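Local atomic coordinates of histidinol-phosphate aminotransferase (Clostridium acetobutylicum, PDB entry 3FTB), a protein that probably catalyses pyridoxal 5'-phosphate-dependent amino-group transfer, as expected of a histidinol-phosphate aminotransferase. Residues A[196-201]-A[209-214]; A[150-153]-A[159-162]; A[109-114]-A[181-186]; A[69-72]-A[76-79]. One frame throughout, in Å; residues are numbered along the deposited sequence.

How the interactions relate
Followed from the N terminus, the chain first closes interaction 4, a short local turn in which 76-79 folds back on the helix of 69-72 just before edge strand 80-84. Interaction 3 then opens at 109-114 and closes only at 181-186, joining helix 110-117 to a central strand of the seven-stranded sheet. Nested inside that loop is interaction 2, where 159-162 returns to the end of strand 147-151. Interaction 1 follows in series, bringing 196-201 onto strand 207-212, the neighbour of 179-183. None of the loops cross. Interaction 1 touches all the others: F197 packs on I161, I210 and E184 are joined through their backbones, and I201 meets L76.

Interaction 1. Residues A[196-201]-A[209-214]; sequences SFVGEI and IIRAMT. With PO4 (phosphate ion), chain G; PO4 (phosphate ion), chain E.
I209 and R211, on strand 207-212 of the seven-stranded mixed sheet characteristic of fold type I aminotransferases, both point toward the loop 196-201 and receive it in two ways. The apolar part is centred on I209. Its CD1 lies 4.1 Å from F197 CB, its CG2 is 4.2 Å from V198 CG1, and its CG1 is pressed by I201 CD1 at 3.4 Å, tighter than usual carbon packing. I228, on the adjacent strand, touches both I201 and I209.

The polar part belongs to R211. A bend at chi2 (-71°) swings its guanidinium to V198, whose side chain it crosses at about a right angle, with NH2 3.2 Å from V198 CG1. E184 takes NE in a salt bridge, while a phosphate ion, probably from the crystallisation liquor, lies in the guanidinium plane at its edge, receiving nearly straight bonds from NH1 and NH2; the NH1 distance to phosphate O1 is very short in the model and its exact value doubtful. S196 approaches NH2 through CB at 3.3 Å, but its OG bonds to P193 O.

At the far end a second such phosphate sits in what is probably the pocket for the cofactor's phosphate: T214 OG1 donates to its O2 over 2.7 Å.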
loop_
_atom_site.group_PDB
_atom_site.type_symbol
_atom_site.label_atom_id
_atom_site.label_comp_id
_atom_site.label_asym_id
_atom_site.label_seq_id
_atom_site.Cartn_x
_atom_site.Cartn_y
_atom_site.Cartn_z
ATOM N N SER A 196 -18.539 -17.690 9.428
ATOM C CA SER A 196 -17.531 -17.601 8.367
ATOM C C SER A 196 -17.343 -18.934 7.661
ATOM O O SER A 196 -17.541 -19.998 8.239
ATOM C CB SER A 196 -16.186 -17.115 8.906
ATOM O OG SER A 196 -15.692 -17.988 9.893
ATOM N N PHE A 197 -16.964 -18.862 6.396
ATOM C CA PHE A 197 -16.643 -20.048 5.634
ATOM C C PHE A 197 -15.184 -20.420 5.821
ATOM O O PHE A 197 -14.692 -21.327 5.154
ATOM C CB PHE A 197 -16.917 -19.806 4.153
ATOM C CG PHE A 197 -18.361 -19.945 3.779
ATOM C CD1 PHE A 197 -19.277 -18.956 4.120
ATOM C CD2 PHE A 197 -18.811 -21.066 3.093
ATOM C CE1 PHE A 197 -20.614 -19.087 3.787
ATOM C CE2 PHE A 197 -20.141 -21.194 2.755
ATOM C CZ PHE A 197 -21.045 -20.206 3.103
ATOM N N VAL A 198 -14.476 -19.718 6.704
ATOM C CA VAL A 198 -13.057 -20.017 6.892
ATOM C C VAL A 198 -12.843 -21.487 7.268
ATOM O O VAL A 198 -11.879 -22.115 6.828
ATOM C CB VAL A 198 -12.371 -19.088 7.925
ATOM C CG1 VAL A 198 -12.143 -17.703 7.323
ATOM C CG2 VAL A 198 -13.173 -19.032 9.236
ATOM N N GLY A 199 -13.759 -22.034 8.063
ATOM C CA GLY A 199 -13.685 -23.430 8.466
ATOM C C GLY A 199 -14.034 -24.393 7.345
ATOM O O GLY A 199 -14.091 -25.618 7.553
ATOM N N GLU A 200 -14.279 -23.836 6.156
ATOM C CA GLU A 200 -14.583 -24.631 4.972
ATOM C C GLU A 200 -13.427 -24.600 3.976
ATOM O O GLU A 200 -13.484 -25.257 2.937
ATOM C CB GLU A 200 -15.864 -24.119 4.293
ATOM C CG GLU A 200 -17.152 -24.859 4.666
ATOM C CD GLU A 200 -17.794 -24.311 5.916
ATOM O OE1 GLU A 200 -17.445 -23.180 6.315
ATOM O OE2 GLU A 200 -18.651 -25.006 6.497
ATOM N N ILE A 201 -12.384 -23.841 4.303
ATOM C CA ILE A 201 -11.263 -23.587 3.385
ATOM C C ILE A 201 -10.579 -24.878 2.902
ATOM O O ILE A 201 -10.211 -25.013 1.727
ATOM C CB ILE A 201 -10.221 -22.646 4.043
ATOM C CG1 ILE A 201 -10.817 -21.252 4.278
ATOM C CG2 ILE A 201 -8.972 -22.537 3.201
ATOM C CD1 ILE A 201 -10.992 -20.454 3.028
ATOM N N ILE A 209 -11.463 -16.293 0.578
ATOM C CA ILE A 209 -12.071 -15.420 1.592
ATOM C C ILE A 209 -11.274 -14.135 1.789
ATOM O O ILE A 209 -10.040 -14.163 1.809
ATOM C CB ILE A 209 -12.201 -16.129 2.971
ATOM C CG1 ILE A 209 -12.797 -17.537 2.829
ATOM C CG2 ILE A 209 -12.992 -15.289 3.937
ATOM C CD1 ILE A 209 -14.155 -17.569 2.205
ATOM N N ILE A 210 -11.988 -13.019 1.934
ATOM C CA ILE A 210 -11.380 -11.733 2.233
ATOM C C ILE A 210 -11.735 -11.289 3.659
ATOM O O ILE A 210 -12.914 -11.153 4.012
ATOM C CB ILE A 210 -11.853 -10.676 1.227
ATOM C CG1 ILE A 210 -11.453 -11.090 -0.191
ATOM C CG2 ILE A 210 -11.285 -9.323 1.558
ATOM C CD1 ILE A 210 -11.847 -10.084 -1.267
ATOM N N ARG A 211 -10.720 -11.108 4.495
ATOM C CA ARG A 211 -10.949 -10.542 5.815
ATOM C C ARG A 211 -10.344 -9.146 5.898
ATOM O O ARG A 211 -9.615 -8.731 5.008
ATOM C CB ARG A 211 -10.333 -11.418 6.893
ATOM C CG ARG A 211 -10.944 -12.789 7.016
ATOM C CD ARG A 211 -12.313 -12.738 7.597
ATOM N NE ARG A 211 -12.754 -14.070 7.991
ATOM C CZ ARG A 211 -12.794 -14.485 9.248
ATOM N NH1 ARG A 211 -12.423 -13.663 10.218
ATOM N NH2 ARG A 211 -13.212 -15.713 9.531
ATOM N N ALA A 212 -10.641 -8.434 6.982
ATOM C CA ALA A 212 -10.084 -7.105 7.207
ATOM C C ALA A 212 -10.027 -6.777 8.691
ATOM O O ALA A 212 -10.838 -7.271 9.477
ATOM C CB ALA A 212 -10.898 -6.060 6.473
ATOM N N MET A 213 -9.059 -5.943 9.060
ATOM C CA MET A 213 -8.924 -5.450 10.426
ATOM C C MET A 213 -9.471 -4.034 10.490
ATOM O O MET A 213 -9.407 -3.372 11.526
ATOM C CB MET A 213 -7.453 -5.425 10.839
ATOM C CG MET A 213 -6.782 -6.794 11.014
ATOM S SD MET A 213 -5.192 -6.637 11.870
ATOM C CE MET A 213 -5.763 -6.242 13.534
ATOM N N THR A 214 -10.009 -3.586 9.358
ATOM C CA THR A 214 -10.428 -2.199 9.151
ATOM C C THR A 214 -11.730 -1.815 9.845
ATOM O O THR A 214 -11.846 -0.726 10.383
ATOM C CB THR A 214 -10.585 -1.915 7.656
ATOM O OG1 THR A 214 -9.453 -2.447 6.956
ATOM C CG2 THR A 214 -10.696 -0.426 7.409
HETATM P P PO4 G . -12.682 -15.778 12.993
HETATM O O1 PO4 G . -12.290 -14.420 12.466
HETATM O O2 PO4 G . -11.478 -16.424 13.645
HETATM O O3 PO4 G . -13.802 -15.613 13.999
HETATM O O4 PO4 G . -13.164 -16.684 11.881
HETATM P P PO4 E . -10.486 -1.435 3.555
HETATM O O1 PO4 E . -9.526 -1.306 2.400
HETATM O O2 PO4 E . -10.189 -2.681 4.336
HETATM O O3 PO4 E . -10.349 -0.269 4.500
HETATM O O4 PO4 E . -11.884 -1.528 3.000
#

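Interaction 2. Residues A[150-153]-A[159-162]; sequences IGNP and GLIN
I161 is the residue most deeply engaged by the end of strand 147-151, and it meets I150 tip to tip. Its CD1 presses against I150 CG2 at 3.4 Å, closer than ordinary packing, and also touches I150 CD1 at 3.7 Å. The same methyl lies 3.9 Å from N152 CB, so the CD1 end of I161 packs against both residues, with I182 and F166 closing in around it.

N152 adds the polar link. With CG anti to the backbone N (chi1 -172°), its amide turns back to the returning chain, where OD1 accepts the backbone N-H of I161 at 3.1 Å. That donor sits well above the carbonyl plane, 55° out of it, rather than on a lone pair. The L160 side chain crosses that of N152 obliquely, its CD2 near OD1, while the other end of N152 is held by S195, whose carbonyl takes ND2.

P153, preceded by a cis peptide bond, lies alongside L160 with CG 4.1 Å from L160 CD2. Its CA makes a CH···O contact of 3.0 Å with G159 O.

Just beyond, N162 is the N-cap of helix 163-176, and the contact lies in the strand-to-helix connection of a beta-alpha-beta crossover leading to the parallel strand 179-183.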
loop_
_atom_site.group_PDB
_atom_site.type_symbol
_atom_site.label_atom_id
_atom_site.label_comp_id
_atom_site.label_asym_id
_atom_site.label_seq_id
_atom_site.Cartn_x
_atom_site.Cartn_y
_atom_site.Cartn_z
ATOM N N ILE A 150 -19.503 -12.602 -3.210
ATOM C CA ILE A 150 -20.687 -12.494 -2.379
ATOM C C ILE A 150 -20.255 -12.088 -0.965
ATOM O O ILE A 150 -19.283 -12.596 -0.447
ATOM C CB ILE A 150 -21.460 -13.834 -2.380
ATOM C CG1 ILE A 150 -22.798 -13.711 -1.657
ATOM C CG2 ILE A 150 -20.623 -14.945 -1.759
ATOM C CD1 ILE A 150 -23.625 -14.975 -1.731
ATOM N N GLY A 151 -20.963 -11.144 -0.357
ATOM C CA GLY A 151 -20.611 -10.675 0.971
ATOM C C GLY A 151 -21.171 -11.543 2.083
ATOM O O GLY A 151 -22.288 -12.047 2.000
ATOM N N ASN A 152 -20.381 -11.720 3.133
ATOM C CA ASN A 152 -20.807 -12.480 4.292
ATOM C C ASN A 152 -20.279 -11.843 5.569
ATOM O O ASN A 152 -19.167 -12.165 5.990
ATOM C CB ASN A 152 -20.247 -13.897 4.226
ATOM C CG ASN A 152 -20.821 -14.794 5.315
ATOM O OD1 ASN A 152 -21.942 -14.573 5.780
ATOM N ND2 ASN A 152 -20.068 -15.811 5.717
ATOM N N PRO A 153 -21.079 -10.962 6.206
ATOM C CA PRO A 153 -22.426 -10.567 5.781
ATOM C C PRO A 153 -22.401 -9.483 4.705
ATOM O O PRO A 153 -21.422 -8.764 4.572
ATOM C CB PRO A 153 -23.069 -10.009 7.070
ATOM C CG PRO A 153 -21.984 -9.922 8.075
ATOM C CD PRO A 153 -20.687 -10.281 7.450
ATOM N N GLY A 159 -26.888 -9.397 5.449
ATOM C CA GLY A 159 -27.271 -10.792 5.365
ATOM C C GLY A 159 -26.096 -11.754 5.397
ATOM O O GLY A 159 -25.076 -11.526 4.746
ATOM N N LEU A 160 -26.243 -12.837 6.158
ATOM C CA LEU A 160 -25.250 -13.913 6.202
ATOM C C LEU A 160 -25.601 -15.009 5.205
ATOM O O LEU A 160 -26.765 -15.343 5.050
ATOM C CB LEU A 160 -25.193 -14.530 7.598
ATOM C CG LEU A 160 -24.475 -13.776 8.711
ATOM C CD1 LEU A 160 -24.896 -14.336 10.064
ATOM C CD2 LEU A 160 -22.962 -13.865 8.532
ATOM N N ILE A 161 -24.594 -15.573 4.540
ATOM C CA ILE A 161 -24.799 -16.712 3.654
ATOM C C ILE A 161 -25.190 -17.996 4.416
ATOM O O ILE A 161 -24.405 -18.534 5.189
ATOM C CB ILE A 161 -23.543 -17.003 2.823
ATOM C CG1 ILE A 161 -23.147 -15.793 1.968
ATOM C CG2 ILE A 161 -23.755 -18.244 1.953
ATOM C CD1 ILE A 161 -21.776 -15.938 1.320
ATOM N N ASN A 162 -26.413 -18.466 4.185
ATOM C CA ASN A 162 -26.908 -19.741 4.705
ATOM C C ASN A 162 -25.976 -20.875 4.303
ATOM O O ASN A 162 -25.889 -21.233 3.124
ATOM C CB ASN A 162 -28.335 -19.985 4.164
ATOM C CG ASN A 162 -28.990 -21.253 4.717
ATOM O OD1 ASN A 162 -28.423 -22.342 4.665
ATOM N ND2 ASN A 162 -30.212 -21.111 5.210
#

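Interaction 3. Residues A[109-114]-A[181-186]; sequences AEYEIN and IIDEAF
Y111 and D183 meet at about a right angle, the phenol end of one running up to the carboxylate of the other. With CG beside the backbone N (chi1 -51°), the tyrosine ring projects from its helix toward the sheet, and its OH donates to D183 OD2 over 2.7 Å. That oxygen lies near the ring plane, at the edge. The two flat groups are turned 76° apart, and the hydroxyl reaches OD2 from the anti side, 29° out of the carboxylate plane. It also comes within 3.3 Å of D183 CB, so the phenol end lies against the aspartate stem as well as its carboxylate.

The second carboxylate oxygen is used within its own segment. OD1 accepts the backbone N-H of A185 at 3.1 Å, nearly along its C-O axis, which makes an Asx turn. With one bond to each oxygen, the rotation of the carboxylate is fixed from both ends. Its position at the end of this strand is consistent with the conserved aspartate that pairs with the cofactor's pyridine nitrogen in fold type I aminotransferases.

Y111 packs on I91 of helix 87-95 and I149 of strand 147-151, while its bond to D183 ties helix 110-117 to strand 179-183, which runs between strands 147-151 and 207-212.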
loop_
_atom_site.group_PDB
_atom_site.type_symbol
_atom_site.label_atom_id
_atom_site.label_comp_id
_atom_site.label_asym_id
_atom_site.label_seq_id
_atom_site.Cartn_x
_atom_site.Cartn_y
_atom_site.Cartn_z
ATOM N N ALA A 109 -20.341 -1.388 -3.448
ATOM C CA ALA A 109 -20.045 -0.790 -4.752
ATOM C C ALA A 109 -18.748 -1.281 -5.390
ATOM O O ALA A 109 -18.694 -1.469 -6.602
ATOM C CB ALA A 109 -20.021 0.721 -4.640
ATOM N N GLU A 110 -17.715 -1.476 -4.571
ATOM C CA GLU A 110 -16.381 -1.857 -5.053
ATOM C C GLU A 110 -16.292 -3.170 -5.863
ATOM O O GLU A 110 -15.362 -3.345 -6.656
ATOM C CB GLU A 110 -15.358 -1.866 -3.900
ATOM C CG GLU A 110 -14.114 -2.737 -4.192
ATOM C CD GLU A 110 -12.894 -2.437 -3.307
ATOM O OE1 GLU A 110 -13.036 -2.431 -2.066
ATOM O OE2 GLU A 110 -11.784 -2.235 -3.858
ATOM N N TYR A 111 -17.228 -4.098 -5.681
ATOM C CA TYR A 111 -17.153 -5.320 -6.479
ATOM C C TYR A 111 -17.208 -4.977 -7.974
ATOM O O TYR A 111 -16.312 -5.350 -8.726
ATOM C CB TYR A 111 -18.236 -6.345 -6.114
ATOM C CG TYR A 111 -18.356 -6.679 -4.641
ATOM C CD1 TYR A 111 -17.295 -6.471 -3.768
ATOM C CD2 TYR A 111 -19.524 -7.224 -4.128
ATOM C CE1 TYR A 111 -17.398 -6.777 -2.420
ATOM C CE2 TYR A 111 -19.641 -7.533 -2.772
ATOM C CZ TYR A 111 -18.569 -7.305 -1.925
ATOM O OH TYR A 111 -18.670 -7.608 -0.585
ATOM N N GLU A 112 -18.252 -4.253 -8.386
ATOM C CA GLU A 112 -18.471 -3.887 -9.792
ATOM C C GLU A 112 -17.538 -2.791 -10.319
ATOM O O GLU A 112 -17.164 -2.791 -11.501
ATOM C CB GLU A 112 -19.922 -3.448 -10.012
ATOM C CG GLU A 112 -20.214 -3.029 -11.449
ATOM C CD GLU A 112 -21.560 -2.359 -11.618
ATOM O OE1 GLU A 112 -22.230 -2.099 -10.594
ATOM O OE2 GLU A 112 -21.946 -2.090 -12.778
ATOM N N ILE A 113 -17.195 -1.842 -9.457
ATOM C CA ILE A 113 -16.227 -0.815 -9.805
ATOM C C ILE A 113 -14.964 -1.491 -10.320
ATOM O O ILE A 113 -14.503 -1.219 -11.427
ATOM C CB ILE A 113 -15.818 -0.005 -8.575
ATOM C CG1 ILE A 113 -17.007 0.779 -8.026
ATOM C CG2 ILE A 113 -14.644 0.918 -8.909
ATOM C CD1 ILE A 113 -16.721 1.428 -6.675
ATOM N N ASN A 114 -14.414 -2.378 -9.497
ATOM C CA ASN A 114 -13.158 -3.055 -9.816
ATOM C C ASN A 114 -13.251 -3.951 -11.034
ATOM O O ASN A 114 -12.340 -3.986 -11.857
ATOM C CB ASN A 114 -12.647 -3.836 -8.611
ATOM C CG ASN A 114 -12.027 -2.934 -7.572
ATOM O OD1 ASN A 114 -12.309 -3.050 -6.386
ATOM N ND2 ASN A 114 -11.185 -2.007 -8.018
ATOM N N ILE A 181 -15.500 -15.952 -4.392
ATOM C CA ILE A 181 -14.851 -14.977 -3.516
ATOM C C ILE A 181 -15.803 -14.439 -2.458
ATOM O O ILE A 181 -16.773 -13.752 -2.786
ATOM C CB ILE A 181 -14.344 -13.760 -4.313
ATOM C CG1 ILE A 181 -13.357 -14.192 -5.403
ATOM C CG2 ILE A 181 -13.717 -12.734 -3.365
ATOM C CD1 ILE A 181 -13.221 -13.174 -6.507
ATOM N N ILE A 182 -15.516 -14.726 -1.192
ATOM C CA ILE A 182 -16.396 -14.290 -0.112
ATOM C C ILE A 182 -15.790 -13.198 0.751
ATOM O O ILE A 182 -14.834 -13.443 1.496
ATOM C CB ILE A 182 -16.818 -15.449 0.799
ATOM C CG1 ILE A 182 -17.354 -16.603 -0.029
ATOM C CG2 ILE A 182 -17.942 -15.018 1.708
ATOM C CD1 ILE A 182 -18.075 -17.637 0.804
ATOM N N ASP A 183 -16.366 -12.000 0.652
ATOM C CA ASP A 183 -15.927 -10.844 1.427
ATOM C C ASP A 183 -16.478 -10.896 2.865
ATOM O O ASP A 183 -17.675 -10.677 3.103
ATOM C CB ASP A 183 -16.360 -9.567 0.705
ATOM C CG ASP A 183 -16.191 -8.317 1.552
ATOM O OD1 ASP A 183 -15.681 -8.421 2.688
ATOM O OD2 ASP A 183 -16.579 -7.228 1.074
ATOM N N GLU A 184 -15.600 -11.200 3.818
ATOM C CA GLU A 184 -16.009 -11.389 5.206
ATOM C C GLU A 184 -15.446 -10.326 6.142
ATOM O O GLU A 184 -15.114 -10.610 7.289
ATOM C CB GLU A 184 -15.595 -12.781 5.691
ATOM C CG GLU A 184 -16.487 -13.905 5.155
ATOM C CD GLU A 184 -16.183 -15.229 5.806
ATOM O OE1 GLU A 184 -15.379 -15.291 6.783
ATOM O OE2 GLU A 184 -16.759 -16.217 5.330
ATOM N N ALA A 185 -15.363 -9.095 5.651
ATOM C CA ALA A 185 -14.719 -8.016 6.391
ATOM C C ALA A 185 -15.498 -7.655 7.644
ATOM O O ALA A 185 -14.955 -7.044 8.568
ATOM C CB ALA A 185 -14.555 -6.796 5.504
ATOM N N PHE A 186 -16.772 -8.041 7.665
ATOM C CA PHE A 186 -17.664 -7.725 8.771
ATOM C C PHE A 186 -17.918 -8.951 9.633
ATOM O O PHE A 186 -18.393 -8.821 10.764
ATOM C CB PHE A 186 -19.009 -7.200 8.258
ATOM C CG PHE A 186 -18.972 -5.777 7.765
ATOM C CD1 PHE A 186 -18.745 -4.728 8.644
ATOM C CD2 PHE A 186 -19.198 -5.487 6.423
ATOM C CE1 PHE A 186 -18.732 -3.410 8.197
ATOM C CE2 PHE A 186 -19.188 -4.175 5.967
ATOM C CZ PHE A 186 -18.956 -3.133 6.859
#

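Interaction 4. Residues A[69-72]-A[76-79]; sequences SIEN and LKDI
E71 and K77 come together through a matched pair of conformations. E71 places CG beside its backbone N (chi1 -75°) and then runs extended, so its carboxylate stands out from the helix over the returning chain. K77 bends at chi2 (-64°) and stretches back toward the helix, crossing the glutamate chain at about a right angle.

Where they cross, K77 NZ donates to E71 OE1 over 2.8 Å, a hydrogen bond within a salt bridge. The ammonium comes to OE1 from the anti side, 21° out of the carboxylate plane. The aliphatic part of the lysine follows closely, with its CD 3.0 Å from the same oxygen. N72, one residue along the helix, offers NZ only a weak bond, 3.4 Å from its OD1, an oxygen that K68 also uses.

On the backbone, E71 O accepts the N-H of L76 over 3.0 Å, a bond back over five residues, formed where the chain turns at the end of helix 64-74. L76 O then lies against the glutamate stem, 3.2 Å from E71 CB. The remaining carboxylate oxygen, OE2, is joined to the I79 backbone through a water that accepts from I79 N at 3.0 Å; the water's distance to OE2 is too short to be relied on.

One glutamate thus uses its carbonyl and OE1 to hold the turn between helix and strand 80-84, with a less certain water link through OE2. Because K77 is exposed, solvent would be expected to weaken the charge attraction, whereas the backbone bond from L76 N does not depend on charge.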
loop_
_atom_site.group_PDB
_atom_site.type_symbol
_atom_site.label_atom_id
_atom_site.label_comp_id
_atom_site.label_asym_id
_atom_site.label_seq_id
_atom_site.Cartn_x
_atom_site.Cartn_y
_atom_site.Cartn_z
ATOM N N SER A 69 0.587 -15.130 12.710
ATOM C CA SER A 69 -0.445 -14.571 13.581
ATOM C C SER A 69 -1.840 -14.837 13.021
ATOM O O SER A 69 -2.733 -15.289 13.731
ATOM C CB SER A 69 -0.235 -13.067 13.767
ATOM O OG SER A 69 -1.180 -12.532 14.684
ATOM N N ILE A 70 -2.011 -14.551 11.737
ATOM C CA ILE A 70 -3.255 -14.825 11.024
ATOM C C ILE A 70 -3.588 -16.315 11.052
ATOM O O ILE A 70 -4.723 -16.698 11.334
ATOM C CB ILE A 70 -3.166 -14.343 9.565
ATOM C CG1 ILE A 70 -3.108 -12.815 9.521
ATOM C CG2 ILE A 70 -4.339 -14.870 8.748
ATOM C CD1 ILE A 70 -2.742 -12.272 8.149
ATOM N N GLU A 71 -2.588 -17.154 10.773
ATOM C CA GLU A 71 -2.762 -18.604 10.830
ATOM C C GLU A 71 -3.263 -19.025 12.202
ATOM O O GLU A 71 -4.065 -19.942 12.320
ATOM C CB GLU A 71 -1.444 -19.315 10.530
ATOM C CG GLU A 71 -1.041 -19.316 9.061
ATOM C CD GLU A 71 0.235 -20.108 8.821
ATOM O OE1 GLU A 71 0.878 -20.496 9.822
ATOM O OE2 GLU A 71 0.597 -20.347 7.644
ATOM N N ASN A 72 -2.775 -18.352 13.241
ATOM C CA ASN A 72 -3.151 -18.662 14.615
ATOM C C ASN A 72 -4.502 -18.074 14.930
ATOM O O ASN A 72 -5.227 -18.572 15.790
ATOM C CB ASN A 72 -2.137 -18.084 15.601
ATOM C CG ASN A 72 -0.819 -18.824 15.588
ATOM O OD1 ASN A 72 -0.725 -19.943 15.082
ATOM N ND2 ASN A 72 0.211 -18.201 16.150
ATOM N N LEU A 76 -5.535 -22.190 11.083
ATOM C CA LEU A 76 -5.344 -22.887 9.815
ATOM C C LEU A 76 -3.891 -22.793 9.382
ATOM O O LEU A 76 -3.278 -21.736 9.490
ATOM C CB LEU A 76 -6.234 -22.289 8.722
ATOM C CG LEU A 76 -7.355 -23.169 8.156
ATOM C CD1 LEU A 76 -8.319 -23.603 9.246
ATOM C CD2 LEU A 76 -8.110 -22.492 7.007
ATOM N N LYS A 77 -3.348 -23.906 8.897
ATOM C CA LYS A 77 -1.998 -23.944 8.348
ATOM C C LYS A 77 -2.045 -24.414 6.887
ATOM O O LYS A 77 -3.102 -24.822 6.395
ATOM C CB LYS A 77 -1.088 -24.844 9.203
ATOM C CG LYS A 77 -0.991 -24.426 10.673
ATOM C CD LYS A 77 -0.359 -23.065 10.800
ATOM C CE LYS A 77 -0.362 -22.585 12.235
ATOM N NZ LYS A 77 0.642 -21.502 12.399
ATOM N N ASP A 78 -0.908 -24.327 6.200
ATOM C CA ASP A 78 -0.789 -24.747 4.800
ATOM C C ASP A 78 -1.922 -24.163 3.951
ATOM O O ASP A 78 -2.638 -24.888 3.253
ATOM C CB ASP A 78 -0.716 -26.287 4.679
ATOM C CG ASP A 78 -0.160 -26.762 3.320
ATOM O OD1 ASP A 78 0.505 -25.974 2.607
ATOM O OD2 ASP A 78 -0.384 -27.942 2.968
ATOM N N ILE A 79 -2.068 -22.840 4.028
ATOM C CA ILE A 79 -3.054 -22.102 3.238
ATOM C C ILE A 79 -2.368 -20.961 2.517
ATOM O O ILE A 79 -1.327 -20.485 2.954
ATOM C CB ILE A 79 -4.172 -21.502 4.115
ATOM C CG1 ILE A 79 -3.585 -20.790 5.336
ATOM C CG2 ILE A 79 -5.131 -22.579 4.569
ATOM C CD1 ILE A 79 -4.590 -19.860 6.049
HETATM O O HOH W 1 -0.078 -21.071 5.425
#